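Local coordinates for hypothetical protein (Pseudomonas aeruginosa, PDB 4HSP), which is of unknown function, a DUF3299 family member whose curled sheet is consistent with an OB-fold barrel, at residues 57-62 and 77-82; 95-100 and 131-136. All coordinates share one frame; numbering follows the deposited sequence.

In the fold
Interactions 1 and 2 come one after the other along the chain, and their centres lie about 9 Å apart in a single curled sheet. Interaction 1 joins the hairpin strands 55-68 and 73-80; interaction 2 pairs strand 98-102 with strand 132-144 in parallel. Strands 73-80 and 98-102 are antiparallel neighbours, probably bonded through F77 O to V100 N and L79 N to V98 O, so the two contacts form consecutive steps round the barrel. Strand 115-118, bonded to both 55-68 and 132-144, completes the circuit. The strand order, 55-68, 73-80, 98-102, 132-144, 115-118 and back to 55-68, is that of an OB-fold barrel, and L59 and V98 touch between the two contacts.

Interaction 1. Residues 57-62 and 77-82; sequences AKLPGY and FLLVPY
Strands 57-62 and 77-80 meet steeply, their directions 109° apart and their axes 4.9 Å apart at closest approach, so that pairing is confined to the end of the first segment. There Y62 and V80 form an antiparallel hydrogen-bonded pair. Y62 N donates to V80 O at 2.8 Å, and V80 N returns a bond to Y62 O at 3.1 Å; both run nearly straight and in the plane of the accepting carbonyl. Y62 O also takes a CH contact from the CA of L79. Just before this pair, G61 is almost fully extended, and its lack of a side chain lets CA come within 3.2 Å of V80 O. Upstream the strand bonds instead to 115-118, through L59 with V117 and G61 with F115. Such a shared, strongly coiled first strand, paired early with one neighbour and later with its hairpin partner, is characteristic of the OB-fold barrel. L79 fills the angle between the diverging strands. Its CG lies anti to the backbone N (chi1 -172°), which brings CD1 to 3.6 Å from G61 C, while CD2 reaches across to L59 CB at 4.2 Å. V117 and V100 also pack on L79. Within the bonded pair, V80 CG2 occupies the crowded position between N and carbonyl carbon and lies against Y62 O, 3.3 Å away. The Y62 ring lies beside the P81-Y82 backbone, CD2 3.7 Å from Y82 C and P81 O near the ring plane at its edge; H88 of the second subunit packs against the same tyrosine.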
loop_
_atom_site.group_PDB
_atom_site.type_symbol
_atom_site.label_atom_id
_atom_site.label_comp_id
_atom_site.label_asym_id
_atom_site.label_seq_id
_atom_site.Cartn_x
_atom_site.Cartn_y
_atom_site.Cartn_z
ATOM N N ALA A 57 -21.450 13.143 15.790
ATOM C CA ALA A 57 -20.404 12.297 16.396
ATOM C C ALA A 57 -19.078 12.336 15.642
ATOM O O ALA A 57 -19.016 12.814 14.519
ATOM C CB ALA A 57 -20.893 10.857 16.506
ATOM N N LYS A 58 -18.020 11.839 16.286
ATOM C CA LYS A 58 -16.653 11.765 15.766
ATOM C C LYS A 58 -16.088 10.404 16.193
ATOM O O LYS A 58 -16.074 10.058 17.377
ATOM C CB LYS A 58 -15.848 12.954 16.310
ATOM C CG LYS A 58 -14.374 12.999 15.971
ATOM C CD LYS A 58 -13.703 13.977 16.930
ATOM C CE LYS A 58 -12.304 14.346 16.531
ATOM N NZ LYS A 58 -11.686 15.227 17.550
ATOM N N LEU A 59 -15.685 9.610 15.230
ATOM C CA LEU A 59 -15.192 8.269 15.518
ATOM C C LEU A 59 -13.923 7.966 14.713
ATOM O O LEU A 59 -13.854 8.380 13.547
ATOM C CB LEU A 59 -16.332 7.309 15.136
ATOM C CG LEU A 59 -16.318 5.851 15.549
ATOM C CD1 LEU A 59 -16.191 5.662 17.066
ATOM C CD2 LEU A 59 -17.596 5.195 15.052
ATOM N N PRO A 60 -12.888 7.293 15.304
ATOM C CA PRO A 60 -11.691 6.948 14.501
ATOM C C PRO A 60 -11.845 5.570 13.849
ATOM O O PRO A 60 -12.598 4.721 14.339
ATOM C CB PRO A 60 -10.581 6.949 15.548
ATOM C CG PRO A 60 -11.288 6.458 16.809
ATOM C CD PRO A 60 -12.764 6.759 16.682
ATOM N N GLY A 61 -11.131 5.330 12.766
ATOM C CA GLY A 61 -11.207 4.028 12.117
ATOM C C GLY A 61 -10.549 3.926 10.758
ATOM O O GLY A 61 -9.884 4.855 10.310
ATOM N N TYR A 62 -10.705 2.758 10.122
ATOM C CA TYR A 62 -10.154 2.466 8.809
ATOM C C TYR A 62 -11.272 2.438 7.784
ATOM O O TYR A 62 -12.412 2.120 8.113
ATOM C CB TYR A 62 -9.374 1.122 8.859
ATOM C CG TYR A 62 -8.023 1.295 9.516
ATOM C CD1 TYR A 62 -6.916 1.706 8.776
ATOM C CD2 TYR A 62 -7.871 1.161 10.899
ATOM C CE1 TYR A 62 -5.673 1.887 9.378
ATOM C CE2 TYR A 62 -6.625 1.321 11.509
ATOM C CZ TYR A 62 -5.529 1.689 10.740
ATOM O OH TYR A 62 -4.299 1.909 11.304
ATOM N N PHE A 77 -18.432 4.359 2.076
ATOM C CA PHE A 77 -17.546 3.367 2.649
ATOM C C PHE A 77 -18.011 2.857 3.990
ATOM O O PHE A 77 -18.859 3.473 4.630
ATOM C CB PHE A 77 -16.133 3.961 2.796
ATOM C CG PHE A 77 -16.003 5.163 3.691
ATOM C CD1 PHE A 77 -15.745 5.013 5.053
ATOM C CD2 PHE A 77 -16.065 6.452 3.160
ATOM C CE1 PHE A 77 -15.564 6.124 5.874
ATOM C CE2 PHE A 77 -15.884 7.565 3.978
ATOM C CZ PHE A 77 -15.614 7.395 5.332
ATOM N N LEU A 78 -17.399 1.742 4.442
ATOM C CA LEU A 78 -17.589 1.227 5.799
ATOM C C LEU A 78 -16.436 1.730 6.661
ATOM O O LEU A 78 -15.279 1.645 6.243
ATOM C CB LEU A 78 -17.655 -0.310 5.851
ATOM C CG LEU A 78 -18.681 -1.052 4.971
ATOM C CD1 LEU A 78 -18.482 -2.574 5.079
ATOM C CD2 LEU A 78 -20.155 -0.661 5.311
ATOM N N LEU A 79 -16.759 2.296 7.835
ATOM C CA LEU A 79 -15.811 2.686 8.870
ATOM C C LEU A 79 -15.776 1.527 9.836
ATOM O O LEU A 79 -16.819 1.068 10.315
ATOM C CB LEU A 79 -16.194 4.010 9.568
ATOM C CG LEU A 79 -15.148 4.588 10.522
ATOM C CD1 LEU A 79 -13.857 5.024 9.734
ATOM C CD2 LEU A 79 -15.729 5.739 11.301
ATOM N N VAL A 80 -14.580 0.981 10.026
ATOM C CA VAL A 80 -14.316 -0.201 10.843
ATOM C C VAL A 80 -13.185 0.131 11.850
ATOM O O VAL A 80 -12.384 1.051 11.599
ATOM C CB VAL A 80 -13.957 -1.406 9.915
ATOM C CG1 VAL A 80 -15.178 -1.872 9.107
ATOM C CG2 VAL A 80 -12.808 -1.038 8.984
ATOM N N PRO A 81 -13.076 -0.623 12.962
ATOM C CA PRO A 81 -12.051 -0.292 13.969
ATOM C C PRO A 81 -10.650 -0.843 13.655
ATOM O O PRO A 81 -9.712 -0.594 14.413
ATOM C CB PRO A 81 -12.603 -0.926 15.269
ATOM C CG PRO A 81 -13.861 -1.646 14.893
ATOM C CD PRO A 81 -13.925 -1.749 13.419
ATOM N N TYR A 82 -10.511 -1.636 12.602
ATOM C CA TYR A 82 -9.213 -2.197 12.290
ATOM C C TYR A 82 -9.044 -2.344 10.803
ATOM O O TYR A 82 -10.019 -2.541 10.061
ATOM C CB TYR A 82 -8.934 -3.533 13.026
ATOM C CG TYR A 82 -10.046 -4.553 12.982
ATOM C CD1 TYR A 82 -11.011 -4.603 13.976
ATOM C CD2 TYR A 82 -10.087 -5.527 11.988
ATOM C CE1 TYR A 82 -12.028 -5.546 13.953
ATOM C CE2 TYR A 82 -11.102 -6.485 11.958
ATOM C CZ TYR A 82 -12.068 -6.494 12.950
ATOM O OH TYR A 82 -13.083 -7.423 12.955
#

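Interaction 2. Residues 95-100 and 131-136; sequences NQIVYV and AAAGYR. With EDO (1,2-ethanediol), chain J.
I97 carries the apolar centre, where two strands of the OB-like barrel, 98-102 and 132-144, come together in parallel. Its CG1 branch, anti to the carbonyl carbon, extends CD1 to the methyl of A131, with CD1 3.7 Å from A131 CB. The other branch, CG2, lies alongside A133, whose CB is 3.9 Å away and also touches the I97 carbonyl. On the sheet face that carries V98 and Y135, the two side chains cross obliquely, V98 CG2 meeting Y135 CB. Y135 CG lies anti to the carbonyl carbon and chi2 (-71°) turns the ring edge-on to two backbone carbonyls: I97 O lies in the ring plane next to CD2, and CE2 lies 3.6 Å from N95 O. Its hydroxyl is held beyond the pair by L11 O and V49 N, while N95 ND2 bonds to P47 O. N95 O accepts a hydrogen bond from Q96 NE2 at 3.0 Å, the donor standing above the carbonyl plane. Between the strands, Y99 N donates to Y135 O at 3.0 Å; the bond is straight at the hydrogen (170°), but the donor again stands above the carbonyl plane. One step on, R136 CA makes a CH contact with Y99 O, 3.2 Å away. The Y99 hydroxyl bonds to E76, and R136 NH1 makes a long, weak ion pair with E124 and a weak hydrogen bond to N125 O. With the R136 chain bent at chi3 (98°), NE donates a 3.1 Å hydrogen bond to O1 of an ethanediol that probably comes from the crystallisation liquor.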
loop_
_atom_site.group_PDB
_atom_site.type_symbol
_atom_site.label_atom_id
_atom_site.label_comp_id
_atom_site.label_asym_id
_atom_site.label_seq_id
_atom_site.Cartn_x
_atom_site.Cartn_y
_atom_site.Cartn_z
ATOM N N ASN A 95 -22.405 -3.845 14.879
ATOM C CA ASN A 95 -22.424 -2.718 15.815
ATOM C C ASN A 95 -20.992 -2.198 16.021
ATOM O O ASN A 95 -20.743 -1.381 16.906
ATOM C CB ASN A 95 -23.119 -3.075 17.133
ATOM C CG ASN A 95 -22.528 -4.218 17.916
ATOM O OD1 ASN A 95 -21.567 -4.867 17.499
ATOM N ND2 ASN A 95 -23.128 -4.518 19.067
ATOM N N GLN A 96 -20.069 -2.661 15.155
ATOM C CA GLN A 96 -18.661 -2.257 15.095
ATOM C C GLN A 96 -18.354 -1.849 13.633
ATOM O O GLN A 96 -17.234 -1.961 13.156
ATOM C CB GLN A 96 -17.713 -3.370 15.638
ATOM C CG GLN A 96 -17.864 -3.693 17.149
ATOM C CD GLN A 96 -17.355 -2.611 18.081
ATOM O OE1 GLN A 96 -16.209 -2.655 18.547
ATOM N NE2 GLN A 96 -18.208 -1.636 18.414
ATOM N N ILE A 97 -19.395 -1.367 12.931
ATOM C CA ILE A 97 -19.347 -0.870 11.550
ATOM C C ILE A 97 -20.297 0.322 11.424
ATOM O O ILE A 97 -21.420 0.268 11.914
ATOM C CB ILE A 97 -19.690 -1.941 10.454
ATOM C CG1 ILE A 97 -19.015 -3.317 10.708
ATOM C CG2 ILE A 97 -19.388 -1.390 9.035
ATOM C CD1 ILE A 97 -19.222 -4.392 9.603
ATOM N N VAL A 98 -19.843 1.378 10.743
ATOM C CA VAL A 98 -20.626 2.547 10.365
ATOM C C VAL A 98 -20.609 2.657 8.822
ATOM O O VAL A 98 -19.534 2.691 8.225
ATOM C CB VAL A 98 -20.114 3.860 11.031
ATOM C CG1 VAL A 98 -21.040 5.029 10.724
ATOM C CG2 VAL A 98 -19.929 3.688 12.540
ATOM N N TYR A 99 -21.788 2.708 8.192
ATOM C CA TYR A 99 -21.920 2.973 6.758
ATOM C C TYR A 99 -21.869 4.502 6.607
ATOM O O TYR A 99 -22.742 5.207 7.121
ATOM C CB TYR A 99 -23.229 2.379 6.213
ATOM C CG TYR A 99 -23.391 2.412 4.708
ATOM C CD1 TYR A 99 -23.808 3.572 4.055
ATOM C CD2 TYR A 99 -23.253 1.249 3.947
ATOM C CE1 TYR A 99 -23.995 3.598 2.670
ATOM C CE2 TYR A 99 -23.460 1.256 2.565
ATOM C CZ TYR A 99 -23.824 2.436 1.928
ATOM O OH TYR A 99 -24.026 2.434 0.563
ATOM N N VAL A 100 -20.803 5.016 5.977
ATOM C CA VAL A 100 -20.570 6.455 5.813
ATOM C C VAL A 100 -20.779 6.871 4.347
ATOM O O VAL A 100 -20.364 6.150 3.449
ATOM C CB VAL A 100 -19.148 6.854 6.306
ATOM C CG1 VAL A 100 -18.958 8.365 6.343
ATOM C CG2 VAL A 100 -18.831 6.242 7.652
ATOM N N ALA A 131 -20.766 -6.581 4.157
ATOM C CA ALA A 131 -21.131 -6.581 5.566
ATOM C C ALA A 131 -22.381 -5.753 5.847
ATOM O O ALA A 131 -22.692 -4.818 5.122
ATOM C CB ALA A 131 -19.980 -6.036 6.394
ATOM N N ALA A 132 -23.070 -6.085 6.941
ATOM C CA ALA A 132 -24.206 -5.347 7.465
ATOM C C ALA A 132 -23.709 -4.413 8.564
ATOM O O ALA A 132 -22.791 -4.778 9.305
ATOM C CB ALA A 132 -25.246 -6.307 8.016
ATOM N N ALA A 133 -24.305 -3.204 8.669
ATOM C CA ALA A 133 -23.987 -2.210 9.692
ATOM C C ALA A 133 -25.269 -1.807 10.406
ATOM O O ALA A 133 -26.341 -1.838 9.796
ATOM C CB ALA A 133 -23.304 -0.997 9.070
ATOM N N GLY A 134 -25.157 -1.482 11.695
ATOM C CA GLY A 134 -26.266 -1.046 12.536
ATOM C C GLY A 134 -26.307 0.459 12.686
ATOM O O GLY A 134 -27.273 1.000 13.229
ATOM N N TYR A 135 -25.273 1.137 12.145
ATOM C CA TYR A 135 -25.071 2.580 12.199
ATOM C C TYR A 135 -24.772 3.180 10.844
ATOM O O TYR A 135 -24.167 2.531 9.990
ATOM C CB TYR A 135 -23.912 2.928 13.158
ATOM C CG TYR A 135 -24.102 2.380 14.554
ATOM C CD1 TYR A 135 -25.057 2.917 15.414
ATOM C CD2 TYR A 135 -23.368 1.277 14.999
ATOM C CE1 TYR A 135 -25.245 2.409 16.701
ATOM C CE2 TYR A 135 -23.554 0.758 16.284
ATOM C CZ TYR A 135 -24.489 1.334 17.133
ATOM O OH TYR A 135 -24.678 0.847 18.401
ATOM N N ARG A 136 -25.180 4.447 10.668
ATOM C CA ARG A 136 -24.944 5.245 9.470
ATOM C C ARG A 136 -24.412 6.630 9.864
ATOM O O ARG A 136 -24.679 7.130 10.963
ATOM C CB ARG A 136 -26.219 5.386 8.609
ATOM C CG ARG A 136 -26.745 4.115 7.983
ATOM C CD ARG A 136 -28.045 4.393 7.287
ATOM N NE ARG A 136 -27.853 4.602 5.852
ATOM C CZ ARG A 136 -28.422 3.863 4.904
ATOM N NH1 ARG A 136 -29.246 2.870 5.229
ATOM N NH2 ARG A 136 -28.182 4.118 3.625
HETATM C C1 EDO J . -26.286 7.456 4.950
HETATM O O1 EDO J . -25.378 6.461 5.448
HETATM C C2 EDO J . -26.278 8.761 5.806
HETATM O O2 EDO J . -27.246 8.672 6.852
#